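Local coordinates for DNA translocase coupling protein (Clostridium perfringens, PDB 6O1X) that acts as a probable DNA translocase coupling protein in plasmid conjugation, an FtsK/SpoIIIE-family protein that binds ATP and probably DNA, at residues V111-Q116 against Q339-D344; I229-D234 against I272-G277. All coordinates share one frame; numbering follows the deposited sequence.

Interaction 1: residues V111-Q116 against Q339-D344; sequences VVVVGQ and QAFYFD. With AGS (phosphothiophosphoric acid-adenylate ester), chain E.
The ring of F341 lays one face over G115 CA, which sits 3.7 Å from the ring centroid and 15° off the normal. This is a CH-pi contact. At the edge, V113 O lies in the ring plane, 3.5 Å from F341 CE2. V113 CG1 touches the same CE2 at 3.7 Å, the two side chains meeting at a slant. CG of F341 stands anti to its own carbonyl carbon (chi1 -62°), which lets the ring lean back toward strand 111-116. G115 has no side chain, and the ring meets bare backbone there.

The two segments run antiparallel. Q116 and Q339 form a hydrogen-bonded pair: Q116 N gives to Q339 O, and Q339 N gives to Q116 O at 2.9 Å. G115 and A340 make the next, non-hydrogen-bonded pair. F341 N then donates to V114 O at 3.1 Å. W100 meets the F341 ring edge-to-face and Y104 stacks on it.

The adenine and ribose of the bound nucleotide analogue lie against 339-342. Its adenine N6 donates to A340 O at 3.0 Å. Y342 CD1 comes within 3.3 Å of the base at AGS C5. CG of Y342 is anti to the backbone N (chi1 -176°), and the ring reaches along the nucleotide until OH makes a weak bond with ribose O2' at 3.1 Å. The bent side chain of Q339 has its amide held by R326 and K324 O. A340 also touches I145 of helix 142-155, which follows the P-loop.

The bond from N6 to a backbone carbonyl reads the amino group of adenine directly. Strand 111-116 bonds the backbone on both sides of A340, at Q339 and at F341 N, which would help hold the A340 carbonyl toward N6.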
loop_
_atom_site.group_PDB
_atom_site.type_symbol
_atom_site.label_atom_id
_atom_site.label_comp_id
_atom_site.label_asym_id
_atom_site.label_seq_id
_atom_site.Cartn_x
_atom_site.Cartn_y
_atom_site.Cartn_z
ATOM N N VAL A 111 9.359 13.667 -0.547
ATOM C CA VAL A 111 9.652 12.306 -1.007
ATOM C C VAL A 111 9.697 11.313 0.131
ATOM O O VAL A 111 10.417 11.527 1.116
ATOM C CB VAL A 111 10.925 12.195 -1.904
ATOM C CG1 VAL A 111 11.019 10.807 -2.525
ATOM C CG2 VAL A 111 10.918 13.253 -3.005
ATOM N N VAL A 112 8.954 10.205 -0.025
ATOM C CA VAL A 112 8.985 9.118 0.966
ATOM C C VAL A 112 9.356 7.761 0.317
ATOM O O VAL A 112 9.120 7.563 -0.875
ATOM C CB VAL A 112 7.731 9.005 1.875
ATOM C CG1 VAL A 112 7.597 10.238 2.762
ATOM C CG2 VAL A 112 6.449 8.748 1.072
ATOM N N VAL A 113 9.955 6.853 1.119
ATOM C CA VAL A 113 10.330 5.523 0.699
ATOM C C VAL A 113 9.504 4.511 1.527
ATOM O O VAL A 113 9.515 4.555 2.758
ATOM C CB VAL A 113 11.854 5.280 0.755
ATOM C CG1 VAL A 113 12.223 4.077 -0.108
ATOM C CG2 VAL A 113 12.642 6.508 0.290
ATOM N N VAL A 114 8.750 3.640 0.874
ATOM C CA VAL A 114 7.882 2.718 1.614
ATOM C C VAL A 114 8.417 1.277 1.684
ATOM O O VAL A 114 7.927 0.482 2.493
ATOM C CB VAL A 114 6.422 2.766 1.099
ATOM C CG1 VAL A 114 5.845 4.185 1.198
ATOM C CG2 VAL A 114 6.319 2.252 -0.328
ATOM N N GLY A 115 9.403 0.960 0.846
ATOM C CA GLY A 115 9.994 -0.366 0.816
ATOM C C GLY A 115 10.800 -0.704 -0.414
ATOM O O GLY A 115 11.129 0.161 -1.219
ATOM N N GLN A 116 11.082 -1.988 -0.580
ATOM C CA GLN A 116 11.943 -2.470 -1.640
ATOM C C GLN A 116 11.250 -3.335 -2.650
ATOM O O GLN A 116 10.595 -4.304 -2.281
ATOM C CB GLN A 116 13.082 -3.277 -1.022
ATOM C CG GLN A 116 14.423 -3.063 -1.671
ATOM C CD GLN A 116 15.488 -3.753 -0.867
ATOM O OE1 GLN A 116 15.821 -4.914 -1.121
ATOM N NE2 GLN A 116 16.031 -3.051 0.134
ATOM N N GLN A 339 8.430 -5.267 -0.671
ATOM C CA GLN A 339 8.516 -5.616 0.731
ATOM C C GLN A 339 8.607 -4.324 1.538
ATOM O O GLN A 339 9.628 -3.637 1.509
ATOM C CB GLN A 339 9.696 -6.566 1.013
ATOM C CG GLN A 339 9.827 -7.002 2.509
ATOM C CD GLN A 339 8.652 -7.791 3.038
ATOM O OE1 GLN A 339 7.876 -8.408 2.291
ATOM N NE2 GLN A 339 8.502 -7.793 4.357
ATOM N N ALA A 340 7.529 -4.002 2.255
ATOM C CA ALA A 340 7.431 -2.797 3.075
ATOM C C ALA A 340 8.450 -2.813 4.194
ATOM O O ALA A 340 8.670 -3.868 4.796
ATOM C CB ALA A 340 6.032 -2.676 3.664
ATOM N N PHE A 341 9.039 -1.640 4.505
ATOM C CA PHE A 341 9.941 -1.501 5.637
ATOM C C PHE A 341 9.150 -1.766 6.878
ATOM O O PHE A 341 7.956 -1.451 6.961
ATOM C CB PHE A 341 10.563 -0.104 5.762
ATOM C CG PHE A 341 11.421 0.349 4.613
ATOM C CD1 PHE A 341 12.580 -0.340 4.273
ATOM C CD2 PHE A 341 11.119 1.516 3.920
ATOM C CE1 PHE A 341 13.374 0.078 3.194
ATOM C CE2 PHE A 341 11.934 1.959 2.866
ATOM C CZ PHE A 341 13.055 1.236 2.509
ATOM N N TYR A 342 9.794 -2.403 7.821
ATOM C CA TYR A 342 9.159 -2.656 9.073
ATOM C C TYR A 342 9.550 -1.501 9.968
ATOM O O TYR A 342 10.731 -1.341 10.347
ATOM C CB TYR A 342 9.548 -4.014 9.661
ATOM C CG TYR A 342 8.797 -4.321 10.937
ATOM C CD1 TYR A 342 7.424 -4.110 11.029
ATOM C CD2 TYR A 342 9.458 -4.805 12.059
ATOM C CE1 TYR A 342 6.722 -4.407 12.191
ATOM C CE2 TYR A 342 8.770 -5.079 13.237
ATOM C CZ TYR A 342 7.399 -4.884 13.298
ATOM O OH TYR A 342 6.692 -5.171 14.444
ATOM N N PHE A 343 8.549 -0.647 10.223
ATOM C CA PHE A 343 8.657 0.485 11.126
ATOM C C PHE A 343 8.068 0.024 12.455
ATOM O O PHE A 343 6.844 -0.120 12.609
ATOM C CB PHE A 343 7.922 1.731 10.583
ATOM C CG PHE A 343 8.180 2.964 11.411
ATOM C CD1 PHE A 343 9.338 3.708 11.234
ATOM C CD2 PHE A 343 7.259 3.384 12.368
ATOM C CE1 PHE A 343 9.573 4.845 12.000
ATOM C CE2 PHE A 343 7.501 4.519 13.144
ATOM C CZ PHE A 343 8.656 5.241 12.955
ATOM N N ASP A 344 8.963 -0.266 13.380
ATOM C CA ASP A 344 8.671 -0.730 14.724
ATOM C C ASP A 344 8.725 0.480 15.617
ATOM O O ASP A 344 9.804 1.011 15.836
ATOM C CB ASP A 344 9.751 -1.747 15.138
ATOM C CG ASP A 344 9.532 -2.455 16.454
ATOM O OD1 ASP A 344 8.967 -1.825 17.391
ATOM O OD2 ASP A 344 9.956 -3.621 16.568
HETATM P PG AGS E . -2.910 -3.852 11.180
HETATM S S1G AGS E . -3.073 -5.096 12.614
HETATM O O2G AGS E . -3.685 -2.489 11.422
HETATM O O3G AGS E . -3.408 -4.165 9.726
HETATM P PB AGS E . -0.237 -2.836 11.875
HETATM O O1B AGS E . -0.718 -2.090 13.068
HETATM O O2B AGS E . 0.564 -2.022 10.912
HETATM O O3B AGS E . -1.390 -3.496 10.995
HETATM P PA AGS E . 1.159 -4.826 13.586
HETATM O O1A AGS E . 2.603 -4.579 13.800
HETATM O O2A AGS E . 0.182 -4.454 14.713
HETATM O O3A AGS E . 0.652 -4.102 12.261
HETATM O "O5'" AGS E . 0.955 -6.382 13.323
HETATM C "C5'" AGS E . 1.426 -6.988 12.105
HETATM C "C4'" AGS E . 2.337 -8.163 12.376
HETATM O "O4'" AGS E . 3.153 -8.412 11.213
HETATM C "C3'" AGS E . 3.319 -8.065 13.544
HETATM O "O3'" AGS E . 3.543 -9.330 14.166
HETATM C "C2'" AGS E . 4.576 -7.471 12.893
HETATM O "O2'" AGS E . 5.785 -7.937 13.486
HETATM C "C1'" AGS E . 4.479 -7.963 11.439
HETATM N N9 AGS E . 4.802 -6.953 10.436
HETATM C C8 AGS E . 4.088 -5.825 10.117
HETATM N N7 AGS E . 4.604 -5.124 9.137
HETATM C C5 AGS E . 5.749 -5.829 8.796
HETATM C C6 AGS E . 6.783 -5.578 7.867
HETATM N N6 AGS E . 6.829 -4.503 7.075
HETATM N N1 AGS E . 7.805 -6.465 7.805
HETATM C C2 AGS E . 7.790 -7.526 8.621
HETATM N N3 AGS E . 6.877 -7.861 9.539
HETATM C C4 AGS E . 5.879 -6.964 9.584
#

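Interaction 2: residues I229-D234 against I272-G277; sequences IIVVID and INLCIG
I230 reaches across one face of the paired strands and sets its CD1 against C275 SG, at 3.3 Å. Its CG1 is anti to the backbone N (chi1 176°), and a turn at chi2 (55°) swings CD1 toward the neighbouring strand. The methyl sits in the notch lined by C275 SG and the backbone O of N273, which is 3.5 Å from CD1. Farther along this face, V232 approaches the CB of C275 more loosely.

The other face carries I229, V231 and I233 beside I272, L274 and I276. The CB of I229 meets CG1 of I272 at 4.0 Å. V231 and L274 lie side by side and point the same way. L274 CD2 nestles against CB and CG2 of V231, 3.9 Å from the CB. I233 and I276 also lie side by side, but here I233 does the reaching, CD1 to I276 CG1 at 3.8 Å.

Between the two faces, five backbone hydrogen bonds join the parallel strands without a break, from I229 O to G277 N. The last, G277 N to I233 O, is 2.7 Å. G277 CA lies 3.4 Å from D234 O, near K142 of the P-loop. D234 OD1 makes a weak bond to S143 there. The amide of N273 is held by two partners, R228 at OD1 and P130 O at ND2.

These are neighbouring strands of the P-loop NTPase core. Helix 142-155 packs on the I230 and C275 face through L146, I149, L150 and L153. Helix 185-209 packs on the opposite face through F192, L195 and R202. Strand 159-163 flanks 229-233, and strand 131-135 flanks 272-278.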
loop_
_atom_site.group_PDB
_atom_site.type_symbol
_atom_site.label_atom_id
_atom_site.label_comp_id
_atom_site.label_asym_id
_atom_site.label_seq_id
_atom_site.Cartn_x
_atom_site.Cartn_y
_atom_site.Cartn_z
ATOM N N ILE A 229 1.336 19.647 5.649
ATOM C CA ILE A 229 0.428 19.075 6.644
ATOM C C ILE A 229 0.167 17.627 6.254
ATOM O O ILE A 229 -0.293 17.356 5.147
ATOM C CB ILE A 229 -0.873 19.927 6.834
ATOM C CG1 ILE A 229 -0.528 21.344 7.406
ATOM C CG2 ILE A 229 -1.903 19.180 7.728
ATOM C CD1 ILE A 229 -1.653 22.292 7.559
ATOM N N ILE A 230 0.509 16.703 7.144
ATOM C CA ILE A 230 0.261 15.282 6.930
ATOM C C ILE A 230 -0.906 14.830 7.820
ATOM O O ILE A 230 -0.869 15.003 9.035
ATOM C CB ILE A 230 1.536 14.351 7.015
ATOM C CG1 ILE A 230 1.161 12.853 6.868
ATOM C CG2 ILE A 230 2.310 14.528 8.325
ATOM C CD1 ILE A 230 0.387 12.433 5.661
ATOM N N VAL A 231 -1.935 14.242 7.194
ATOM C CA VAL A 231 -3.151 13.739 7.863
ATOM C C VAL A 231 -3.246 12.207 7.739
ATOM O O VAL A 231 -3.435 11.670 6.640
ATOM C CB VAL A 231 -4.446 14.428 7.338
ATOM C CG1 VAL A 231 -5.623 14.154 8.283
ATOM C CG2 VAL A 231 -4.230 15.922 7.136
ATOM N N VAL A 232 -3.132 11.514 8.865
ATOM C CA VAL A 232 -3.173 10.063 8.855
ATOM C C VAL A 232 -4.520 9.622 9.372
ATOM O O VAL A 232 -4.844 9.863 10.527
ATOM C CB VAL A 232 -1.984 9.394 9.625
ATOM C CG1 VAL A 232 -2.020 7.880 9.459
ATOM C CG2 VAL A 232 -0.641 9.931 9.167
ATOM N N ILE A 233 -5.309 9.007 8.516
ATOM C CA ILE A 233 -6.619 8.472 8.864
ATOM C C ILE A 233 -6.384 6.997 9.036
ATOM O O ILE A 233 -6.091 6.309 8.060
ATOM C CB ILE A 233 -7.674 8.776 7.770
ATOM C CG1 ILE A 233 -7.785 10.312 7.568
ATOM C CG2 ILE A 233 -9.054 8.121 8.124
ATOM C CD1 ILE A 233 -8.411 10.763 6.291
ATOM N N ASP A 234 -6.439 6.518 10.278
ATOM C CA ASP A 234 -6.180 5.127 10.585
ATOM C C ASP A 234 -7.200 4.183 9.947
ATOM O O ASP A 234 -6.810 3.128 9.436
ATOM C CB ASP A 234 -6.087 4.908 12.112
ATOM C CG ASP A 234 -5.626 3.501 12.454
ATOM O OD1 ASP A 234 -4.453 3.164 12.132
ATOM O OD2 ASP A 234 -6.449 2.719 13.009
ATOM N N ILE A 272 -1.023 19.460 1.502
ATOM C CA ILE A 272 -1.905 18.856 2.518
ATOM C C ILE A 272 -2.189 17.430 2.037
ATOM O O ILE A 272 -2.983 17.226 1.123
ATOM C CB ILE A 272 -3.173 19.683 2.864
ATOM C CG1 ILE A 272 -2.776 21.054 3.470
ATOM C CG2 ILE A 272 -4.072 18.898 3.864
ATOM C CD1 ILE A 272 -3.758 22.153 3.243
ATOM N N ASN A 273 -1.467 16.469 2.598
ATOM C CA ASN A 273 -1.466 15.062 2.215
ATOM C C ASN A 273 -2.282 14.191 3.114
ATOM O O ASN A 273 -2.187 14.304 4.323
ATOM C CB ASN A 273 -0.015 14.549 2.130
ATOM C CG ASN A 273 0.846 15.476 1.282
ATOM O OD1 ASN A 273 1.645 16.264 1.779
ATOM N ND2 ASN A 273 0.656 15.452 -0.010
ATOM N N LEU A 274 -3.071 13.305 2.514
ATOM C CA LEU A 274 -3.934 12.351 3.199
ATOM C C LEU A 274 -3.363 10.961 3.053
ATOM O O LEU A 274 -3.135 10.494 1.936
ATOM C CB LEU A 274 -5.356 12.357 2.596
ATOM C CG LEU A 274 -6.183 13.665 2.588
ATOM C CD1 LEU A 274 -7.544 13.400 2.025
ATOM C CD2 LEU A 274 -6.399 14.205 3.994
ATOM N N CYS A 275 -3.145 10.300 4.188
ATOM C CA CYS A 275 -2.699 8.922 4.250
ATOM C C CYS A 275 -3.777 8.165 4.943
ATOM O O CYS A 275 -3.994 8.329 6.136
ATOM C CB CYS A 275 -1.348 8.801 4.944
ATOM S SG CYS A 275 -0.013 9.603 4.022
ATOM N N ILE A 276 -4.523 7.399 4.158
ATOM C CA ILE A 276 -5.708 6.689 4.618
ATOM C C ILE A 276 -5.522 5.195 4.759
ATOM O O ILE A 276 -5.071 4.546 3.817
ATOM C CB ILE A 276 -6.878 7.036 3.664
ATOM C CG1 ILE A 276 -7.024 8.579 3.488
ATOM C CG2 ILE A 276 -8.187 6.436 4.188
ATOM C CD1 ILE A 276 -7.704 9.069 2.153
ATOM N N GLY A 277 -5.906 4.659 5.923
ATOM C CA GLY A 277 -5.889 3.225 6.194
ATOM C C GLY A 277 -7.254 2.598 5.967
ATOM O O GLY A 277 -8.274 3.219 6.282
#

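How the interactions relate
Interactions 1 and 2 belong to one mixed sheet, with centres about 16 Å apart and no direct touch. Both are buried. Interaction 2 joins parallel strands in the middle of the ATPase core, and its two faces are packed mostly with aliphatic side chains. Interaction 1 joins antiparallel strands nearer one end of the sheet, and there one aromatic ring and backbone hydrogen bonds do most of the work. Helix 142-155 is common to both, touching A340 and V114 in one and I230 and C275 in the other. Both approach the nucleotide site from different parts of the sheet: 339-344 contacts its adenine and ribose, while D234 and G277 lie near the P-loop residues S143 and K142.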